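Local coordinates for protein sifA (Salmonella typhimurium, PDB 3CXB) that acts as a secreted effector that interacts with host PLEKHM2 and is required for endosomal tubulation and the formation of Salmonella-induced filaments, at residues 214-219 and 313-318; 208-213 and 308-313; 136-141 and 288-293. All blocks are in the same frame, centred on the assembly; numbering follows the deposited sequence.

Interaction 1. Residues 214-219 and 313-318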
loop_
_atom_site.group_PDB
_atom_site.type_symbol
_atom_site.label_atom_id
_atom_site.label_comp_id
_atom_site.label_asym_id
_atom_site.label_seq_id
_atom_site.Cartn_x
_atom_site.Cartn_y
_atom_site.Cartn_z
ATOM N N ILE A 214 -18.964 -5.117 -5.879
ATOM C CA ILE A 214 -20.178 -5.424 -6.615
ATOM C C ILE A 214 -21.389 -5.244 -5.723
ATOM O O ILE A 214 -22.259 -4.422 -5.999
ATOM C CB ILE A 214 -20.177 -6.882 -7.147
ATOM C CG1 ILE A 214 -18.945 -7.116 -8.023
ATOM C CG2 ILE A 214 -21.443 -7.148 -7.975
ATOM C CD1 ILE A 214 -18.870 -6.175 -9.211
ATOM N N GLU A 215 -21.435 -6.017 -4.648
ATOM C CA GLU A 215 -22.548 -5.968 -3.710
ATOM C C GLU A 215 -22.784 -4.555 -3.171
ATOM O O GLU A 215 -23.919 -4.165 -2.902
ATOM C CB GLU A 215 -22.283 -6.930 -2.554
ATOM C CG GLU A 215 -22.044 -8.367 -2.984
ATOM C CD GLU A 215 -21.656 -9.261 -1.822
ATOM O OE1 GLU A 215 -20.675 -8.929 -1.110
ATOM O OE2 GLU A 215 -22.330 -10.298 -1.622
ATOM N N LYS A 216 -21.705 -3.793 -3.022
ATOM C CA LYS A 216 -21.786 -2.432 -2.518
ATOM C C LYS A 216 -22.521 -1.492 -3.477
ATOM O O LYS A 216 -23.513 -0.865 -3.110
ATOM C CB LYS A 216 -20.374 -1.898 -2.251
ATOM C CG LYS A 216 -20.327 -0.473 -1.707
ATOM C CD LYS A 216 -18.901 -0.014 -1.427
ATOM C CE LYS A 216 -18.864 1.404 -0.851
ATOM N NZ LYS A 216 -17.465 1.892 -0.635
ATOM N N THR A 217 -22.020 -1.392 -4.703
ATOM C CA THR A 217 -22.621 -0.533 -5.707
ATOM C C THR A 217 -24.074 -0.942 -5.978
ATOM O O THR A 217 -24.914 -0.100 -6.304
ATOM C CB THR A 217 -21.813 -0.595 -7.026
ATOM O OG1 THR A 217 -20.458 -0.223 -6.772
ATOM C CG2 THR A 217 -22.390 0.359 -8.067
ATOM N N THR A 218 -24.364 -2.236 -5.845
ATOM C CA THR A 218 -25.712 -2.752 -6.086
ATOM C C THR A 218 -26.704 -2.228 -5.043
ATOM O O THR A 218 -27.848 -1.894 -5.364
ATOM C CB THR A 218 -25.698 -4.309 -6.106
ATOM O OG1 THR A 218 -24.917 -4.747 -7.223
ATOM C CG2 THR A 218 -27.096 -4.886 -6.276
ATOM N N ARG A 219 -26.251 -2.150 -3.799
ATOM C CA ARG A 219 -27.071 -1.644 -2.712
ATOM C C ARG A 219 -27.444 -0.171 -2.935
ATOM O O ARG A 219 -28.626 0.169 -3.035
ATOM C CB ARG A 219 -26.322 -1.800 -1.384
ATOM C CG ARG A 219 -26.307 -3.229 -0.854
ATOM C CD ARG A 219 -27.722 -3.675 -0.495
ATOM N NE ARG A 219 -27.818 -5.088 -0.134
ATOM C CZ ARG A 219 -27.618 -6.094 -0.978
ATOM N NH1 ARG A 219 -27.732 -7.346 -0.554
ATOM N NH2 ARG A 219 -27.301 -5.853 -2.244
ATOM N N MET A 313 -12.451 -0.435 -9.735
ATOM C CA MET A 313 -12.615 -0.784 -11.137
ATOM C C MET A 313 -13.731 -1.819 -11.258
ATOM O O MET A 313 -14.436 -1.890 -12.273
ATOM C CB MET A 313 -11.304 -1.288 -11.733
ATOM C CG MET A 313 -10.806 -2.580 -11.191
ATOM S SD MET A 313 -9.252 -3.023 -12.021
ATOM C CE MET A 313 -9.855 -3.731 -13.536
ATOM N N ALA A 314 -13.906 -2.603 -10.202
ATOM C CA ALA A 314 -14.975 -3.580 -10.187
ATOM C C ALA A 314 -16.298 -2.810 -10.137
ATOM O O ALA A 314 -17.222 -3.109 -10.872
ATOM C CB ALA A 314 -14.850 -4.504 -8.968
ATOM N N GLU A 315 -16.383 -1.811 -9.276
ATOM C CA GLU A 315 -17.598 -1.029 -9.178
ATOM C C GLU A 315 -17.895 -0.358 -10.515
ATOM O O GLU A 315 -19.049 -0.234 -10.913
ATOM C CB GLU A 315 -17.444 0.035 -8.085
ATOM C CG GLU A 315 -17.310 -0.572 -6.712
ATOM C CD GLU A 315 -16.814 0.401 -5.674
ATOM O OE1 GLU A 315 -16.643 -0.031 -4.522
ATOM O OE2 GLU A 315 -16.588 1.587 -5.995
ATOM N N GLU A 316 -16.844 0.056 -11.212
ATOM C CA GLU A 316 -17.021 0.749 -12.476
ATOM C C GLU A 316 -17.413 -0.214 -13.562
ATOM O O GLU A 316 -18.039 0.176 -14.542
ATOM C CB GLU A 316 -15.743 1.498 -12.859
ATOM C CG GLU A 316 -15.395 2.680 -11.964
ATOM C CD GLU A 316 -14.074 3.300 -12.355
ATOM O OE1 GLU A 316 -13.905 3.612 -13.554
ATOM O OE2 GLU A 316 -13.202 3.477 -11.479
ATOM N N GLN A 317 -17.033 -1.473 -13.394
ATOM C CA GLN A 317 -17.390 -2.490 -14.371
ATOM C C GLN A 317 -18.893 -2.718 -14.276
ATOM O O GLN A 317 -19.615 -2.690 -15.272
ATOM C CB GLN A 317 -16.647 -3.805 -14.098
ATOM C CG GLN A 317 -15.355 -3.955 -14.890
ATOM C CD GLN A 317 -15.604 -4.060 -16.384
ATOM O OE1 GLN A 317 -14.727 -3.762 -17.202
ATOM N NE2 GLN A 317 -16.805 -4.494 -16.749
ATOM N N LEU A 318 -19.353 -2.941 -13.056
ATOM C CA LEU A 318 -20.760 -3.167 -12.813
ATOM C C LEU A 318 -21.591 -2.048 -13.439
ATOM O O LEU A 318 -22.535 -2.297 -14.166
ATOM C CB LEU A 318 -21.029 -3.225 -11.314
ATOM C CG LEU A 318 -22.453 -3.650 -10.988
ATOM C CD1 LEU A 318 -22.598 -5.138 -11.332
ATOM C CD2 LEU A 318 -22.753 -3.422 -9.515
#

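Interaction 2. Residues 208-213 and 308-313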
loop_
_atom_site.group_PDB
_atom_site.type_symbol
_atom_site.label_atom_id
_atom_site.label_comp_id
_atom_site.label_asym_id
_atom_site.label_seq_id
_atom_site.Cartn_x
_atom_site.Cartn_y
_atom_site.Cartn_z
ATOM N N ALA A 208 -12.347 -11.380 -3.389
ATOM C CA ALA A 208 -13.259 -10.977 -2.319
ATOM C C ALA A 208 -13.521 -9.463 -2.387
ATOM O O ALA A 208 -14.647 -9.003 -2.148
ATOM C CB ALA A 208 -12.676 -11.333 -0.979
ATOM N N LYS A 209 -12.473 -8.700 -2.707
ATOM C CA LYS A 209 -12.573 -7.253 -2.826
ATOM C C LYS A 209 -13.484 -6.931 -4.011
ATOM O O LYS A 209 -14.340 -6.041 -3.948
ATOM C CB LYS A 209 -11.188 -6.653 -3.066
ATOM C CG LYS A 209 -10.902 -5.383 -2.300
ATOM C CD LYS A 209 -11.046 -5.607 -0.817
ATOM C CE LYS A 209 -10.368 -4.495 -0.028
ATOM N NZ LYS A 209 -10.791 -4.501 1.407
ATOM N N ILE A 210 -13.309 -7.679 -5.090
ATOM C CA ILE A 210 -14.119 -7.464 -6.276
ATOM C C ILE A 210 -15.576 -7.738 -5.960
ATOM O O ILE A 210 -16.463 -7.061 -6.475
ATOM C CB ILE A 210 -13.655 -8.344 -7.461
ATOM C CG1 ILE A 210 -12.252 -7.905 -7.905
ATOM C CG2 ILE A 210 -14.614 -8.168 -8.622
ATOM C CD1 ILE A 210 -11.545 -8.863 -8.804
ATOM N N GLN A 211 -15.828 -8.723 -5.104
ATOM C CA GLN A 211 -17.207 -9.036 -4.729
ATOM C C GLN A 211 -17.846 -7.950 -3.853
ATOM O O GLN A 211 -19.008 -7.600 -4.046
ATOM C CB GLN A 211 -17.278 -10.386 -4.012
ATOM C CG GLN A 211 -17.632 -11.534 -4.942
ATOM C CD GLN A 211 -18.954 -11.303 -5.675
ATOM O OE1 GLN A 211 -19.994 -11.083 -5.050
ATOM N NE2 GLN A 211 -18.916 -11.352 -7.002
ATOM N N SER A 212 -17.091 -7.426 -2.886
ATOM C CA SER A 212 -17.606 -6.367 -2.026
ATOM C C SER A 212 -18.020 -5.209 -2.930
ATOM O O SER A 212 -19.163 -4.746 -2.876
ATOM C CB SER A 212 -16.537 -5.918 -1.042
ATOM O OG SER A 212 -15.961 -7.046 -0.419
ATOM N N GLY A 213 -17.099 -4.755 -3.774
ATOM C CA GLY A 213 -17.427 -3.668 -4.675
ATOM C C GLY A 213 -18.740 -3.892 -5.417
ATOM O O GLY A 213 -19.548 -2.977 -5.569
ATOM N N GLN A 308 -7.910 -1.481 -2.992
ATOM C CA GLN A 308 -9.069 -0.582 -3.112
ATOM C C GLN A 308 -9.238 -0.122 -4.543
ATOM O O GLN A 308 -10.357 0.137 -5.006
ATOM C CB GLN A 308 -8.918 0.641 -2.203
ATOM C CG GLN A 308 -9.203 0.369 -0.746
ATOM C CD GLN A 308 -10.618 -0.121 -0.503
ATOM O OE1 GLN A 308 -11.578 0.636 -0.581
ATOM N NE2 GLN A 308 -10.750 -1.402 -0.207
ATOM N N ALA A 309 -8.119 -0.014 -5.244
ATOM C CA ALA A 309 -8.159 0.401 -6.632
ATOM C C ALA A 309 -8.913 -0.672 -7.393
ATOM O O ALA A 309 -9.726 -0.371 -8.266
ATOM C CB ALA A 309 -6.762 0.529 -7.181
ATOM N N ILE A 310 -8.644 -1.930 -7.058
ATOM C CA ILE A 310 -9.320 -3.028 -7.731
ATOM C C ILE A 310 -10.820 -2.998 -7.436
ATOM O O ILE A 310 -11.646 -3.111 -8.347
ATOM C CB ILE A 310 -8.717 -4.400 -7.329
ATOM C CG1 ILE A 310 -7.383 -4.610 -8.055
ATOM C CG2 ILE A 310 -9.651 -5.535 -7.759
ATOM C CD1 ILE A 310 -6.378 -3.508 -7.862
ATOM N N GLN A 311 -11.170 -2.820 -6.167
ATOM C CA GLN A 311 -12.573 -2.759 -5.790
ATOM C C GLN A 311 -13.286 -1.697 -6.611
ATOM O O GLN A 311 -14.430 -1.888 -7.009
ATOM C CB GLN A 311 -12.720 -2.432 -4.308
ATOM C CG GLN A 311 -14.138 -2.610 -3.788
ATOM C CD GLN A 311 -14.257 -2.312 -2.303
ATOM O OE1 GLN A 311 -14.127 -1.168 -1.883
ATOM N NE2 GLN A 311 -14.491 -3.344 -1.504
ATOM N N LYS A 312 -12.607 -0.584 -6.879
ATOM C CA LYS A 312 -13.222 0.497 -7.643
ATOM C C LYS A 312 -13.458 0.138 -9.080
ATOM O O LYS A 312 -14.547 0.378 -9.595
ATOM C CB LYS A 312 -12.383 1.776 -7.601
ATOM C CG LYS A 312 -12.363 2.468 -6.253
ATOM C CD LYS A 312 -11.519 3.739 -6.296
ATOM C CE LYS A 312 -11.355 4.359 -4.907
ATOM N NZ LYS A 312 -10.589 5.639 -4.954
ATOM N N MET A 313 -12.451 -0.435 -9.735
ATOM C CA MET A 313 -12.615 -0.784 -11.137
ATOM C C MET A 313 -13.731 -1.819 -11.258
ATOM O O MET A 313 -14.436 -1.890 -12.273
ATOM C CB MET A 313 -11.304 -1.288 -11.733
ATOM C CG MET A 313 -10.806 -2.580 -11.191
ATOM S SD MET A 313 -9.252 -3.023 -12.021
ATOM C CE MET A 313 -9.855 -3.731 -13.536
#

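Interaction 3. Residues 136-141 and 288-293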
loop_
_atom_site.group_PDB
_atom_site.type_symbol
_atom_site.label_atom_id
_atom_site.label_comp_id
_atom_site.label_asym_id
_atom_site.label_seq_id
_atom_site.Cartn_x
_atom_site.Cartn_y
_atom_site.Cartn_z
ATOM N N ASP A 136 -5.787 8.816 8.569
ATOM C CA ASP A 136 -6.750 8.436 9.583
ATOM C C ASP A 136 -7.508 7.310 8.940
ATOM O O ASP A 136 -8.366 7.532 8.087
ATOM C CB ASP A 136 -7.720 9.561 9.936
ATOM C CG ASP A 136 -8.750 9.128 10.991
ATOM O OD1 ASP A 136 -9.715 9.875 11.270
ATOM O OD2 ASP A 136 -8.594 8.023 11.555
ATOM N N ILE A 137 -7.174 6.091 9.345
ATOM C CA ILE A 137 -7.801 4.922 8.773
ATOM C C ILE A 137 -9.238 4.753 9.232
ATOM O O ILE A 137 -9.966 3.922 8.700
ATOM C CB ILE A 137 -6.977 3.654 9.098
ATOM C CG1 ILE A 137 -7.087 3.317 10.589
ATOM C CG2 ILE A 137 -5.510 3.879 8.695
ATOM C CD1 ILE A 137 -6.451 1.982 10.954
ATOM N N LEU A 138 -9.645 5.562 10.207
ATOM C CA LEU A 138 -11.004 5.512 10.755
ATOM C C LEU A 138 -11.712 6.773 10.332
ATOM O O LEU A 138 -12.191 7.553 11.164
ATOM C CB LEU A 138 -10.957 5.447 12.279
ATOM C CG LEU A 138 -10.217 4.247 12.873
ATOM C CD1 LEU A 138 -10.064 4.482 14.352
ATOM C CD2 LEU A 138 -10.976 2.952 12.606
ATOM N N LYS A 139 -11.761 6.970 9.021
ATOM C CA LYS A 139 -12.381 8.148 8.448
ATOM C C LYS A 139 -13.872 8.223 8.758
ATOM O O LYS A 139 -14.383 9.284 9.099
ATOM C CB LYS A 139 -12.145 8.162 6.937
ATOM C CG LYS A 139 -11.647 9.502 6.403
ATOM C CD LYS A 139 -10.284 9.859 6.951
ATOM C CE LYS A 139 -9.883 11.238 6.491
ATOM N NZ LYS A 139 -8.544 11.641 6.984
ATOM N N SER A 140 -14.560 7.092 8.657
ATOM C CA SER A 140 -15.989 7.035 8.925
ATOM C C SER A 140 -16.338 7.246 10.398
ATOM O O SER A 140 -17.504 7.189 10.775
ATOM C CB SER A 140 -16.554 5.697 8.456
ATOM O OG SER A 140 -15.871 4.613 9.060
ATOM N N HIS A 141 -15.328 7.472 11.231
ATOM C CA HIS A 141 -15.560 7.706 12.649
ATOM C C HIS A 141 -14.990 9.058 13.024
ATOM O O HIS A 141 -13.775 9.255 13.041
ATOM C CB HIS A 141 -14.912 6.613 13.491
ATOM C CG HIS A 141 -15.473 5.253 13.234
ATOM N ND1 HIS A 141 -16.809 4.957 13.401
ATOM C CD2 HIS A 141 -14.885 4.110 12.806
ATOM C CE1 HIS A 141 -17.020 3.691 13.086
ATOM N NE2 HIS A 141 -15.869 3.155 12.721
ATOM N N ALA A 288 -13.606 -3.989 12.496
ATOM C CA ALA A 288 -13.637 -4.559 11.154
ATOM C C ALA A 288 -12.979 -3.599 10.167
ATOM O O ALA A 288 -12.431 -4.006 9.141
ATOM C CB ALA A 288 -15.069 -4.833 10.742
ATOM N N GLU A 289 -13.034 -2.313 10.484
ATOM C CA GLU A 289 -12.438 -1.314 9.625
ATOM C C GLU A 289 -10.932 -1.320 9.835
ATOM O O GLU A 289 -10.170 -1.388 8.870
ATOM C CB GLU A 289 -13.032 0.052 9.939
ATOM C CG GLU A 289 -12.537 1.156 9.034
ATOM C CD GLU A 289 -13.616 2.182 8.725
ATOM O OE1 GLU A 289 -13.279 3.268 8.201
ATOM O OE2 GLU A 289 -14.802 1.895 8.995
ATOM N N ILE A 290 -10.508 -1.264 11.096
ATOM C CA ILE A 290 -9.085 -1.287 11.436
ATOM C C ILE A 290 -8.443 -2.418 10.645
ATOM O O ILE A 290 -7.510 -2.215 9.863
ATOM C CB ILE A 290 -8.848 -1.618 12.930
ATOM C CG1 ILE A 290 -9.593 -0.630 13.831
ATOM C CG2 ILE A 290 -7.348 -1.647 13.215
ATOM C CD1 ILE A 290 -8.903 0.716 14.025
ATOM N N VAL A 291 -8.969 -3.619 10.868
ATOM C CA VAL A 291 -8.464 -4.816 10.218
ATOM C C VAL A 291 -8.309 -4.622 8.723
ATOM O O VAL A 291 -7.226 -4.845 8.174
ATOM C CB VAL A 291 -9.389 -6.034 10.452
ATOM C CG1 VAL A 291 -8.834 -7.253 9.717
ATOM C CG2 VAL A 291 -9.499 -6.328 11.930
ATOM N N GLU A 292 -9.387 -4.201 8.071
ATOM C CA GLU A 292 -9.366 -4.005 6.631
ATOM C C GLU A 292 -8.315 -2.996 6.163
ATOM O O GLU A 292 -7.699 -3.175 5.095
ATOM C CB GLU A 292 -10.747 -3.589 6.128
ATOM C CG GLU A 292 -10.814 -3.474 4.614
ATOM C CD GLU A 292 -12.178 -3.043 4.103
ATOM O OE1 GLU A 292 -13.188 -3.644 4.539
ATOM O OE2 GLU A 292 -12.239 -2.114 3.259
ATOM N N ALA A 293 -8.097 -1.943 6.945
ATOM C CA ALA A 293 -7.106 -0.943 6.569
ATOM C C ALA A 293 -5.712 -1.544 6.631
ATOM O O ALA A 293 -4.934 -1.401 5.689
ATOM C CB ALA A 293 -7.191 0.258 7.476
#

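Interaction 1. Residues 214-219 and 313-318
Two helices of the helical C-terminal part of SifA, a region whose fold is known to resemble the bacterial guanine nucleotide exchange factor SopE, cross here as an oblique helix pair. The axes of 214-219 and 313-318 come within 8.9 Å at an angle of 50° between their N-to-C directions, and no hydrogen bond spans the gap, so the contact rests on van der Waals packing of side chains on each other and on backbone carbonyls. L318, I214 and E315 carry most of it. L318 holds CG anti to its backbone N (chi1 -172°), which sends its branched end across to helix 197-220. There its two methyls divide the work: CD1 meets the branch methyl of I214, with CD1 of L318 4.1 Å from CG2 of I214, while CD2 lies against the backbone, 3.7 Å from O of I214. The other arm of I214 runs toward A314, whose carbonyl O is 3.9 Å from I214 CD1. I214 also touches A234 of helix 228-241, and its side chain is buried. E315 takes part through its aliphatic stem. Its CG packs obliquely against T217, 3.2 Å from OG1 of that residue, and the hydroxyl is engaged with the carbonyl of G213 one turn back. The extended E315 chain carries its carboxylate toward K216, but NZ of K216 and OE1 of E315 are 4.4 Å apart, beyond a salt bridge; the opposite charges probably attract only modestly. T218 crosses L318 at about a right angle, its OG1 3.4 Å from CD2 of L318, while its hydroxyl is tied down within its own helix: OG1 donates to O of I214 at 2.9 Å from 48° above the carbonyl plane, and the same oxygen also accepts the backbone N-H of T218.

Interaction 2. Residues 208-213 and 308-313
The backbones of 208-213 and 308-313 approach to 7.9 Å between axes, inclined at 46° between their N-to-C directions, and the nearest CA atoms, those of I210 and Q311, are 5.0 Å apart. Q311 has the largest buried area of the contact. Its CG stands anti to the backbone N (chi1 -169°) and the chain beyond is extended, so its methylenes lie over the neighbouring helix: CG is 3.4 Å from O of K209 and 3.6 Å from CA of G213. G213 carries no side chain at this crossing, and its bare CA forms part of the surface that receives the glutamine. K209 crosses Q311 obliquely, with its CG 4.0 Å from Q311 CB. A bend at chi2 (58°) then turns the lysine chain toward Q308, where K209 CE comes 3.1 Å from Q308 NE2. The ammonium and this amide nitrogen are both donors and do not bond to each other; they converge on D296 of helix 283-303, by a salt bridge from K209 NZ and a weak hydrogen bond from Q308 NE2. The charge of this buried lysine is probably balanced from a third helix, within the multi-helix packing of the SopE-like part of the chain. The apolar part of the crossing is an isoleucine pair that meets obliquely, I210 CG1 lying 3.5 Å from I310 CG2. I210 also touches F235, T238 and M239 of helix 228-241, and it reaches A314 further along the opposing helix. S212, at the border, presents its CB to the amide end of Q311, while its hydroxyl is turned back along its own helix: OG donates to O of A208 at 2.9 Å, an acceptor that S212 N also uses.

Interaction 3. Residues 136-141 and 288-293
E289 and I290 of helix 283-303 face a loop built on an Asx turn and a type I beta turn. The carboxylate of E289 meets the hydroxyl of S140, which lies 2.9 Å from OE2 and 3.0 Å from OE1; both bonds are weak, and the single proton has both oxygens within reach. NE2 of H141 points tip to tip at the same group, 4.1 Å from E289 OE2, so a positive charge on the imidazole would probably be favoured. Beside this polar patch the contact is apolar. I290 pushes its CD1 into the fork of L138, 3.4 Å from CD2, and the methyl of A293 sits against the branch point of I137, with 3.8 Å between the CB atoms. L164 and L166 of strand 158-167 extend this apolar layer, touching I137 and I290 respectively. In the next shell the loop holds its own shape. H141 N bonds to L138 O at 3.1 Å, closing the beta turn that presents S140. Ahead of it, D136 OD2 receives A146 N from strand 145-153 and also L138 N at 3.0 Å, the latter from 61° above the carboxylate plane.

In the fold
Interactions 1 and 2 are successive parts of one crossing between helix 197-220 and helix 307-324. Their centres are 8 Å apart, they share M313, and CB of A314 packs on CG2 of I210 between them. Interaction 3 lies about 20 Å and 16 Å from them, centre to centre, where helix 283-303 meets the loop between the five-stranded and three-stranded sheets. Helix 283-303 immediately precedes helix 307-324, and a long, weak ion pair from K209 to E292 links interactions 2 and 3. Along the chain the segments alternate: 136-141, then 208-219, 288-293 and finally 308-318. The contacts thus join parts about 94 to 147 residues apart, C-terminal helices to each other and to the inter-sheet loop.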